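Side-chain contacts in T-cell surface glycoprotein CD1A1 antigen (Gallus gallus, PDB 3JVG), which probably binds lipid antigens in the groove of its MHC-like ectodomain and displays them to T cells, as other CD1 glycoproteins do: residues P54-K58 with G59-V63; T149-E152 with V153-V156; N159-C162 with V163-R167. All coordinates share one frame; numbering follows the deposited sequence.

Interaction 1 (P54-K58 with G59-V63); sequences PSLPK and GDWDV
L56, just ahead of the N-cap P57, packs against W61 in the first turn of helix 58-82, and this is the tightly packed part of the contact. The leucine CD2 lies 3.7 Å from W61 CZ2. Its CB comes to 3.6 Å from W61 NE1, while L56 CG stands 4.2 Å above the plane of the indole, offset toward its rim. The two side chains cross at about a right angle. Y47 meets the same buried indole edge-to-face, W61 NE1 makes a weak hydrogen bond to R53 O, and L56 also packs on L168 and F169 of helix 148-172.

The N-cap starts one of the two groove helices of the MHC-like domain. P57 O accepts W61 N at 3.2 Å, and K58 O accepts D62 N at 2.8 Å.

On the solvent side P57, K58 and D60 are exposed and few side-chain atoms meet. P57 and D60 lie side by side, with P57 CD 3.6 Å from D60 OD1. The K58 chain bends at chi2 (-43°) and again at chi3, which brings NZ within 3.3 Å of D62 OD1 in a salt bridge whose hydrogen bond is weak. R53 NH2 lies close to K58 NZ as a like charge, and D62 may partly balance the lysine. A long ion pair on the surface, set against backbone bonds and a buried indole, suggests that it adds little to the turn.

Interaction 2 (T149-E152 with V153-V156); sequences TLNE and VIQV
T149 and L150 receive V153 and I154 through regular i to i+4 backbone bonds, T149 O to V153 N at 3.0 Å and L150 O to I154 N at 2.7 Å, whereas the bond from Q155 N to N151 O is more bent, with an N-H...O angle of 146°. This is the first part of helix 148-172, one of the two long helices that flank the groove of the MHC class I-like fold and lie over its antiparallel sheet.

Among the side chains, L150 and I154 form the apolar pair, the isoleucine buried and the leucine on the surface. They cross obliquely, and the delta methyl of the isoleucine does the touching: I154 CD1 comes to 3.5 Å from L150 CG and almost as near to L150 CD1. The leucine places CG anti to its own nitrogen (chi1 161°), and the end of its chain thereby comes back toward I154 although CB points away from it.

N151 runs alongside I154, pointing the same way, but its amide serves partners elsewhere: OD1 accepts W128 NE1 and ND2 donates to M144 O. Both residues rest on F121 of strand 116-122, which places this flank of the helix against the sheet. T149, E152, V153 and V156, like L150, lie on the surface.

Q155 also touches F121, and its NE2 donates to L123 O. At the other end of the same amide, Q155 OE1 turns back over the backbone of E152, 3.3 Å from E152 CA.

Interaction 3 (N159-C162 with V163-R167); sequences NDTC and VDILR. With NAG (2-acetamido-2-deoxy-beta-D-glucopyranose), chain I.
V163, the first residue after C162, turns its CG2 back over the preceding turn to lie 3.5 Å from N159 O. With CG1 anti to the backbone N (chi1 169°), CG2 takes the position beside that nitrogen, from which it meets the carbonyl. The helix widens here into a pi-type turn at 159-162: N159 O is 4.8 Å from V163 N and makes no bond to it, and the valine methyl lies by the carbonyl instead. N159 itself carries the N-linked glycan, its ND2 joined to C1 of the NAG by a covalent bond of 1.5 Å.

D164 N donates to D160 O at 2.8 Å. Its carboxylate carbon CG sits 2.9 Å from D160 O with both carboxylate oxygens also near that acceptor, a tight approach and not a bond. I165 follows, bonded from N to T161 O at 3.0 Å. Its side chain runs beside that of T161, pointing the same way, and I165 CG1 lies 3.3 Å from T161 O. L166 N then bonds to C162 O at 2.8 Å, and R167 N to V163 O.

The C97-C162 disulfide ties this groove helix, 148-172, to strand 89-99 of the sheet floor, as in the alpha2 domain of MHC class I-like proteins. V163 touches C97 and, with N159, I105 of strand 105-113, where N159 also meets T107; L166 sits on L99 and L8, and I165 reaches L8 of strand 6-18.

How the interactions relate
All three contacts belong to the MHC-like groove domain and are local: interaction 1 lies at a helix start, interactions 2 and 3 within a helix. Interactions 2 and 3 share helix 148-172 and probably join through a hydrogen bond from T161 N to V156 O, their centres about 15 Å apart. Interaction 1 opens the other groove helix; it is a surface contact, with nearest atoms about 5 Å from interaction 3 and about 10 Å from interaction 2. Interactions 2 and 3 are partly buried. An aromatic-aliphatic pair and a salt bridge characterise the first, a leucine-isoleucine pair with amides bonded to other parts of the domain the second, while covalent links, to a sugar and to a sheet cysteine, distinguish the third.

Interaction 1 (P54-K58 with G59-V63)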
ATOM      1  N   PRO A  54      -0.375  -7.843 -24.000  1.00 28.99           N
ATOM      2  CA  PRO A  54      -1.111  -8.502 -25.054  1.00 28.96           C
ATOM      3  C   PRO A  54      -2.611  -8.446 -24.849  1.00 28.58           C
ATOM      4  O   PRO A  54      -3.368  -8.909 -25.728  1.00 29.47           O
ATOM      5  CB  PRO A  54      -0.632  -9.968 -24.945  1.00 31.92           C
ATOM      6  CG  PRO A  54       0.556  -9.954 -23.958  1.00 29.51           C
ATOM      7  CD  PRO A  54       0.210  -8.825 -23.065  1.00 28.99           C
ATOM      8  N   SER A  55      -3.058  -7.890 -23.720  1.00 25.84           N
ATOM      9  CA  SER A  55      -4.480  -7.854 -23.466  1.00 25.55           C
ATOM     10  C   SER A  55      -5.167  -6.781 -24.296  1.00 25.68           C
ATOM     11  O   SER A  55      -6.352  -6.895 -24.533  1.00 26.00           O
ATOM     12  CB  SER A  55      -4.812  -7.735 -21.969  1.00 23.55           C
ATOM     13  OG  SER A  55      -4.724  -6.378 -21.537  1.00 23.62           O
ATOM     14  N   LEU A  56      -4.422  -5.770 -24.753  1.00 25.16           N
ATOM     15  CA  LEU A  56      -4.983  -4.721 -25.640  1.00 25.87           C
ATOM     16  C   LEU A  56      -4.037  -4.505 -26.813  1.00 26.84           C
ATOM     17  O   LEU A  56      -2.834  -4.765 -26.675  1.00 27.14           O
ATOM     18  CB  LEU A  56      -5.079  -3.395 -24.902  1.00 24.82           C
ATOM     19  CG  LEU A  56      -6.129  -2.888 -23.897  1.00 24.71           C
ATOM     20  CD1 LEU A  56      -7.581  -3.390 -24.135  1.00 29.27           C
ATOM     21  CD2 LEU A  56      -5.701  -3.142 -22.633  1.00 26.66           C
ATOM     22  N   PRO A  57      -4.557  -4.045 -27.968  1.00 27.58           N
ATOM     23  CA  PRO A  57      -3.629  -3.741 -29.056  1.00 28.09           C
ATOM     24  C   PRO A  57      -2.755  -2.518 -28.763  1.00 26.89           C
ATOM     25  O   PRO A  57      -3.131  -1.613 -28.005  1.00 25.74           O
ATOM     26  CB  PRO A  57      -4.541  -3.477 -30.287  1.00 29.64           C
ATOM     27  CG  PRO A  57      -5.961  -3.421 -29.769  1.00 29.66           C
ATOM     28  CD  PRO A  57      -5.969  -3.726 -28.295  1.00 28.90           C
ATOM     29  N   LYS A  58      -1.595  -2.520 -29.373  1.00 27.65           N
ATOM     30  CA  LYS A  58      -0.677  -1.421 -29.327  1.00 27.57           C
ATOM     31  C   LYS A  58      -1.371  -0.035 -29.376  1.00 27.16           C
ATOM     32  O   LYS A  58      -1.139   0.781 -28.516  1.00 26.20           O
ATOM     33  CB  LYS A  58       0.306  -1.602 -30.495  1.00 29.58           C
ATOM     34  CG  LYS A  58       1.791  -1.586 -30.097  1.00 36.72           C
ATOM     35  CD  LYS A  58       2.130  -0.461 -29.063  1.00 41.28           C
ATOM     36  CE  LYS A  58       3.570   0.083 -29.241  1.00 45.79           C
ATOM     37  NZ  LYS A  58       4.018   0.866 -28.033  1.00 47.69           N
ATOM     38  N   GLY A  59      -2.232   0.232 -30.360  1.00 27.97           N
ATOM     39  CA  GLY A  59      -2.895   1.520 -30.450  1.00 27.75           C
ATOM     40  C   GLY A  59      -3.632   1.927 -29.172  1.00 26.19           C
ATOM     41  O   GLY A  59      -3.552   3.075 -28.779  1.00 25.69           O
ATOM     42  N   ASP A  60      -4.330   0.991 -28.527  1.00 25.58           N
ATOM     43  CA  ASP A  60      -4.930   1.288 -27.227  1.00 24.23           C
ATOM     44  C   ASP A  60      -3.906   1.668 -26.161  1.00 23.27           C
ATOM     45  O   ASP A  60      -4.077   2.699 -25.507  1.00 22.56           O
ATOM     46  CB  ASP A  60      -5.846   0.152 -26.731  1.00 24.00           C
ATOM     47  CG  ASP A  60      -7.193   0.146 -27.453  1.00 28.00           C
ATOM     48  OD1 ASP A  60      -7.924  -0.855 -27.346  1.00 31.78           O
ATOM     49  OD2 ASP A  60      -7.492   1.133 -28.176  1.00 32.04           O
ATOM     50  N   TRP A  61      -2.852   0.848 -26.004  1.00 23.40           N
ATOM     51  CA  TRP A  61      -1.728   1.235 -25.158  1.00 22.84           C
ATOM     52  C   TRP A  61      -1.169   2.642 -25.439  1.00 23.08           C
ATOM     53  O   TRP A  61      -0.982   3.431 -24.476  1.00 22.76           O
ATOM     54  CB  TRP A  61      -0.628   0.163 -25.062  1.00 23.23           C
ATOM     55  CG  TRP A  61      -1.098  -0.975 -24.227  1.00 22.66           C
ATOM     56  CD1 TRP A  61      -1.302  -2.269 -24.648  1.00 24.13           C
ATOM     57  CD2 TRP A  61      -1.487  -0.936 -22.836  1.00 22.91           C
ATOM     58  NE1 TRP A  61      -1.785  -3.019 -23.622  1.00 24.55           N
ATOM     59  CE2 TRP A  61      -1.910  -2.233 -22.495  1.00 24.93           C
ATOM     60  CE3 TRP A  61      -1.547   0.086 -21.855  1.00 21.50           C
ATOM     61  CZ2 TRP A  61      -2.362  -2.554 -21.203  1.00 23.37           C
ATOM     62  CZ3 TRP A  61      -1.970  -0.226 -20.578  1.00 22.66           C
ATOM     63  CH2 TRP A  61      -2.389  -1.530 -20.258  1.00 25.69           C
ATOM     64  N   ASP A  62      -0.925   2.962 -26.711  1.00 24.29           N
ATOM     65  CA  ASP A  62      -0.463   4.283 -27.081  1.00 24.78           C
ATOM     66  C   ASP A  62      -1.382   5.408 -26.557  1.00 24.09           C
ATOM     67  O   ASP A  62      -0.886   6.459 -26.120  1.00 23.84           O
ATOM     68  CB  ASP A  62      -0.394   4.466 -28.573  1.00 26.32           C
ATOM     69  CG  ASP A  62       0.630   3.537 -29.275  1.00 28.24           C
ATOM     70  OD1 ASP A  62       1.565   2.985 -28.679  1.00 27.30           O
ATOM     71  OD2 ASP A  62       0.463   3.395 -30.482  1.00 28.77           O
ATOM     72  N   VAL A  63      -2.702   5.232 -26.713  1.00 23.77           N
ATOM     73  CA  VAL A  63      -3.660   6.205 -26.237  1.00 24.04           C
ATOM     74  C   VAL A  63      -3.666   6.301 -24.683  1.00 22.48           C
ATOM     75  O   VAL A  63      -3.717   7.392 -24.100  1.00 22.10           O
ATOM     76  CB  VAL A  63      -5.099   5.926 -26.796  1.00 25.66           C
ATOM     77  CG1 VAL A  63      -6.151   6.872 -26.130  1.00 24.47           C
ATOM     78  CG2 VAL A  63      -5.103   6.149 -28.277  1.00 26.90           C
TER

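Interaction 2 (T149-E152 with V153-V156)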
ATOM      1  N   THR A 149     -16.618  20.227 -20.899  1.00 28.23           N
ATOM      2  CA  THR A 149     -16.332  19.262 -21.889  1.00 26.99           C
ATOM      3  C   THR A 149     -15.437  18.194 -21.295  1.00 26.36           C
ATOM      4  O   THR A 149     -15.710  16.979 -21.458  1.00 25.95           O
ATOM      5  CB  THR A 149     -15.637  19.961 -23.072  1.00 29.26           C
ATOM      6  OG1 THR A 149     -16.538  20.900 -23.664  1.00 30.38           O
ATOM      7  CG2 THR A 149     -15.201  18.973 -24.098  1.00 28.41           C
ATOM      8  N   LEU A 150     -14.354  18.612 -20.624  1.00 24.64           N
ATOM      9  CA  LEU A 150     -13.483  17.651 -19.928  1.00 23.10           C
ATOM     10  C   LEU A 150     -14.312  16.792 -18.979  1.00 22.30           C
ATOM     11  O   LEU A 150     -14.127  15.584 -18.924  1.00 21.36           O
ATOM     12  CB  LEU A 150     -12.385  18.368 -19.115  1.00 22.51           C
ATOM     13  CG  LEU A 150     -11.643  17.641 -17.992  1.00 22.16           C
ATOM     14  CD1 LEU A 150     -10.843  16.487 -18.530  1.00 26.33           C
ATOM     15  CD2 LEU A 150     -10.701  18.594 -17.235  1.00 25.41           C
ATOM     16  N   ASN A 151     -15.245  17.411 -18.264  1.00 22.02           N
ATOM     17  CA  ASN A 151     -16.012  16.692 -17.273  1.00 21.79           C
ATOM     18  C   ASN A 151     -16.961  15.670 -17.878  1.00 22.35           C
ATOM     19  O   ASN A 151     -17.177  14.621 -17.260  1.00 22.01           O
ATOM     20  CB  ASN A 151     -16.790  17.649 -16.371  1.00 22.24           C
ATOM     21  CG  ASN A 151     -15.882  18.499 -15.519  1.00 21.71           C
ATOM     22  OD1 ASN A 151     -14.735  18.128 -15.218  1.00 20.85           O
ATOM     23  ND2 ASN A 151     -16.395  19.649 -15.098  1.00 22.34           N
ATOM     24  N   GLU A 152     -17.604  16.013 -18.989  1.00 23.38           N
ATOM     25  CA  GLU A 152     -18.339  15.041 -19.828  1.00 24.10           C
ATOM     26  C   GLU A 152     -17.478  13.842 -20.245  1.00 23.44           C
ATOM     27  O   GLU A 152     -17.913  12.718 -20.145  1.00 23.53           O
ATOM     28  CB  GLU A 152     -18.893  15.730 -21.083  1.00 25.38           C
ATOM     29  CG  GLU A 152     -20.023  16.657 -20.725  1.00 26.34           C
ATOM     30  CD  GLU A 152     -20.299  17.725 -21.777  1.00 29.92           C
ATOM     31  OE1 GLU A 152     -19.635  17.707 -22.881  1.00 28.07           O
ATOM     32  OE2 GLU A 152     -21.214  18.562 -21.516  1.00 31.35           O
ATOM     33  N   VAL A 153     -16.261  14.097 -20.703  1.00 22.94           N
ATOM     34  CA  VAL A 153     -15.333  13.027 -21.071  1.00 22.39           C
ATOM     35  C   VAL A 153     -14.888  12.219 -19.827  1.00 21.31           C
ATOM     36  O   VAL A 153     -14.893  11.026 -19.852  1.00 21.19           O
ATOM     37  CB  VAL A 153     -14.107  13.564 -21.873  1.00 22.35           C
ATOM     38  CG1 VAL A 153     -13.101  12.426 -22.223  1.00 22.79           C
ATOM     39  CG2 VAL A 153     -14.600  14.273 -23.153  1.00 23.63           C
ATOM     40  N   ILE A 154     -14.586  12.885 -18.722  1.00 20.71           N
ATOM     41  CA  ILE A 154     -14.266  12.146 -17.448  1.00 19.88           C
ATOM     42  C   ILE A 154     -15.396  11.145 -17.074  1.00 20.28           C
ATOM     43  O   ILE A 154     -15.123  10.018 -16.692  1.00 19.92           O
ATOM     44  CB  ILE A 154     -13.921  13.068 -16.211  1.00 19.39           C
ATOM     45  CG1 ILE A 154     -12.566  13.801 -16.414  1.00 18.98           C
ATOM     46  CG2 ILE A 154     -13.934  12.199 -14.893  1.00 18.87           C
ATOM     47  CD1 ILE A 154     -12.402  15.147 -15.584  1.00 18.97           C
ATOM     48  N   GLN A 155     -16.644  11.530 -17.287  1.00 21.21           N
ATOM     49  CA  GLN A 155     -17.778  10.666 -16.954  1.00 21.90           C
ATOM     50  C   GLN A 155     -17.726   9.346 -17.692  1.00 22.11           C
ATOM     51  O   GLN A 155     -18.017   8.289 -17.135  1.00 22.21           O
ATOM     52  CB  GLN A 155     -19.113  11.344 -17.315  1.00 23.15           C
ATOM     53  CG  GLN A 155     -19.573  12.396 -16.333  1.00 23.30           C
ATOM     54  CD  GLN A 155     -20.797  13.170 -16.896  1.00 25.85           C
ATOM     55  OE1 GLN A 155     -20.730  13.692 -18.027  1.00 25.09           O
ATOM     56  NE2 GLN A 155     -21.888  13.231 -16.125  1.00 25.55           N
ATOM     57  N   VAL A 156     -17.403   9.433 -18.973  1.00 22.38           N
ATOM     58  CA  VAL A 156     -17.297   8.241 -19.802  1.00 22.73           C
ATOM     59  C   VAL A 156     -16.055   7.432 -19.455  1.00 21.70           C
ATOM     60  O   VAL A 156     -16.089   6.207 -19.530  1.00 21.89           O
ATOM     61  CB  VAL A 156     -17.281   8.582 -21.308  1.00 23.49           C
ATOM     62  CG1 VAL A 156     -16.978   7.370 -22.094  1.00 23.79           C
ATOM     63  CG2 VAL A 156     -18.666   9.055 -21.777  1.00 24.85           C
TER

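Interaction 3 (N159-C162 with V163-R167)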
ATOM      1  N   ASN A 159     -17.046   5.686 -16.071  1.00 21.45           N
ATOM      2  CA  ASN A 159     -18.183   4.756 -16.048  1.00 23.31           C
ATOM      3  C   ASN A 159     -18.164   3.688 -17.143  1.00 23.71           C
ATOM      4  O   ASN A 159     -18.780   2.637 -16.967  1.00 23.98           O
ATOM      5  CB  ASN A 159     -19.532   5.489 -16.034  1.00 24.64           C
ATOM      6  CG  ASN A 159     -20.662   4.649 -15.378  1.00 31.70           C
ATOM      7  OD1 ASN A 159     -20.458   4.074 -14.308  1.00 33.78           O
ATOM      8  ND2 ASN A 159     -21.843   4.589 -16.018  1.00 40.27           N
ATOM      9  N   ASP A 160     -17.468   3.948 -18.256  1.00 23.59           N
ATOM     10  CA  ASP A 160     -17.479   3.042 -19.396  1.00 25.06           C
ATOM     11  C   ASP A 160     -16.089   2.448 -19.642  1.00 24.54           C
ATOM     12  O   ASP A 160     -15.867   1.226 -19.541  1.00 24.07           O
ATOM     13  CB  ASP A 160     -17.993   3.752 -20.654  1.00 27.79           C
ATOM     14  CG  ASP A 160     -19.387   4.388 -20.457  1.00 32.96           C
ATOM     15  OD1 ASP A 160     -20.312   3.763 -19.868  1.00 38.13           O
ATOM     16  OD2 ASP A 160     -19.562   5.551 -20.870  1.00 39.88           O
ATOM     17  N   THR A 161     -15.130   3.311 -19.939  1.00 23.80           N
ATOM     18  CA  THR A 161     -13.852   2.809 -20.322  1.00 23.60           C
ATOM     19  C   THR A 161     -13.057   2.158 -19.160  1.00 22.66           C
ATOM     20  O   THR A 161     -12.470   1.094 -19.351  1.00 20.90           O
ATOM     21  CB  THR A 161     -13.068   3.763 -21.281  1.00 24.21           C
ATOM     22  OG1 THR A 161     -11.743   4.025 -20.828  1.00 27.28           O
ATOM     23  CG2 THR A 161     -13.824   4.988 -21.671  1.00 23.09           C
ATOM     24  N   CYS A 162     -13.086   2.762 -17.968  1.00 22.26           N
ATOM     25  CA  CYS A 162     -12.449   2.132 -16.806  1.00 23.00           C
ATOM     26  C   CYS A 162     -13.050   0.756 -16.510  1.00 22.60           C
ATOM     27  O   CYS A 162     -12.315  -0.193 -16.318  1.00 22.86           O
ATOM     28  CB  CYS A 162     -12.624   2.997 -15.564  1.00 23.81           C
ATOM     29  SG  CYS A 162     -11.493   2.513 -14.336  1.00 29.46           S
ATOM     30  N   VAL A 163     -14.377   0.665 -16.472  1.00 21.90           N
ATOM     31  CA  VAL A 163     -15.115  -0.586 -16.229  1.00 23.10           C
ATOM     32  C   VAL A 163     -14.829  -1.657 -17.305  1.00 24.39           C
ATOM     33  O   VAL A 163     -14.557  -2.844 -16.989  1.00 24.42           O
ATOM     34  CB  VAL A 163     -16.664  -0.307 -16.127  1.00 24.75           C
ATOM     35  CG1 VAL A 163     -17.486  -1.581 -16.150  1.00 26.85           C
ATOM     36  CG2 VAL A 163     -16.989   0.512 -14.884  1.00 22.65           C
ATOM     37  N   ASP A 164     -14.881  -1.239 -18.571  1.00 24.40           N
ATOM     38  CA  ASP A 164     -14.608  -2.148 -19.641  1.00 25.66           C
ATOM     39  C   ASP A 164     -13.206  -2.715 -19.534  1.00 24.15           C
ATOM     40  O   ASP A 164     -13.014  -3.901 -19.766  1.00 25.49           O
ATOM     41  CB  ASP A 164     -14.727  -1.453 -20.971  1.00 27.58           C
ATOM     42  CG  ASP A 164     -16.177  -1.073 -21.330  1.00 32.96           C
ATOM     43  OD1 ASP A 164     -17.151  -1.406 -20.583  1.00 36.53           O
ATOM     44  OD2 ASP A 164     -16.305  -0.414 -22.386  1.00 37.99           O
ATOM     45  N   ILE A 165     -12.226  -1.865 -19.257  1.00 21.74           N
ATOM     46  CA  ILE A 165     -10.859  -2.327 -19.094  1.00 21.13           C
ATOM     47  C   ILE A 165     -10.731  -3.237 -17.859  1.00 20.90           C
ATOM     48  O   ILE A 165     -10.073  -4.295 -17.928  1.00 21.28           O
ATOM     49  CB  ILE A 165      -9.867  -1.187 -19.018  1.00 20.88           C
ATOM     50  CG1 ILE A 165      -9.810  -0.496 -20.391  1.00 23.36           C
ATOM     51  CG2 ILE A 165      -8.470  -1.724 -18.580  1.00 19.66           C
ATOM     52  CD1 ILE A 165      -9.150   0.883 -20.416  1.00 24.57           C
ATOM     53  N   LEU A 166     -11.383  -2.845 -16.767  1.00 20.68           N
ATOM     54  CA  LEU A 166     -11.464  -3.709 -15.587  1.00 21.85           C
ATOM     55  C   LEU A 166     -11.932  -5.135 -15.955  1.00 24.06           C
ATOM     56  O   LEU A 166     -11.214  -6.102 -15.645  1.00 23.89           O
ATOM     57  CB  LEU A 166     -12.330  -3.096 -14.437  1.00 21.05           C
ATOM     58  CG  LEU A 166     -12.450  -3.924 -13.149  1.00 22.72           C
ATOM     59  CD1 LEU A 166     -11.073  -4.431 -12.606  1.00 20.81           C
ATOM     60  CD2 LEU A 166     -13.253  -3.273 -12.003  1.00 22.25           C
ATOM     61  N   ARG A 167     -13.093  -5.261 -16.630  1.00 25.49           N
ATOM     62  CA  ARG A 167     -13.664  -6.582 -16.937  1.00 28.17           C
ATOM     63  C   ARG A 167     -12.647  -7.413 -17.686  1.00 28.67           C
ATOM     64  O   ARG A 167     -12.444  -8.601 -17.397  1.00 29.30           O
ATOM     65  CB  ARG A 167     -14.903  -6.502 -17.804  1.00 29.18           C
ATOM     66  CG  ARG A 167     -16.044  -5.881 -17.103  1.00 33.08           C
ATOM     67  CD  ARG A 167     -17.347  -6.071 -17.879  1.00 36.11           C
ATOM     68  NE  ARG A 167     -18.279  -6.633 -16.917  1.00 43.42           N
ATOM     69  CZ  ARG A 167     -19.210  -5.939 -16.260  1.00 46.95           C
ATOM     70  NH1 ARG A 167     -19.399  -4.637 -16.512  1.00 44.96           N
ATOM     71  NH2 ARG A 167     -19.990  -6.570 -15.377  1.00 49.86           N
TER
HETATM   72  C1  NAG I 286     -23.014   3.826 -15.588  1.00 50.81           C
HETATM   73  C2  NAG I 286     -24.301   4.691 -15.624  1.00 56.32           C
HETATM   74  C3  NAG I 286     -25.590   3.882 -15.344  1.00 58.30           C
HETATM   75  C4  NAG I 286     -25.711   2.764 -16.388  1.00 60.09           C
HETATM   76  C5  NAG I 286     -24.415   1.905 -16.489  1.00 58.06           C
HETATM   77  C6  NAG I 286     -24.465   1.050 -17.771  1.00 57.90           C
HETATM   78  C7  NAG I 286     -23.876   7.077 -15.373  1.00 54.29           C
HETATM   79  C8  NAG I 286     -23.844   8.261 -14.468  1.00 52.79           C
HETATM   80  N2  NAG I 286     -24.221   5.912 -14.809  1.00 54.44           N
HETATM   81  O3  NAG I 286     -26.754   4.706 -15.352  1.00 60.24           O
HETATM   82  O4  NAG I 286     -26.893   1.983 -16.163  1.00 63.80           O
HETATM   83  O5  NAG I 286     -23.170   2.649 -16.421  1.00 55.17           O
HETATM   84  O6  NAG I 286     -23.444   0.079 -17.830  1.00 53.44           O
HETATM   85  O7  NAG I 286     -23.588   7.214 -16.573  1.00 56.45           O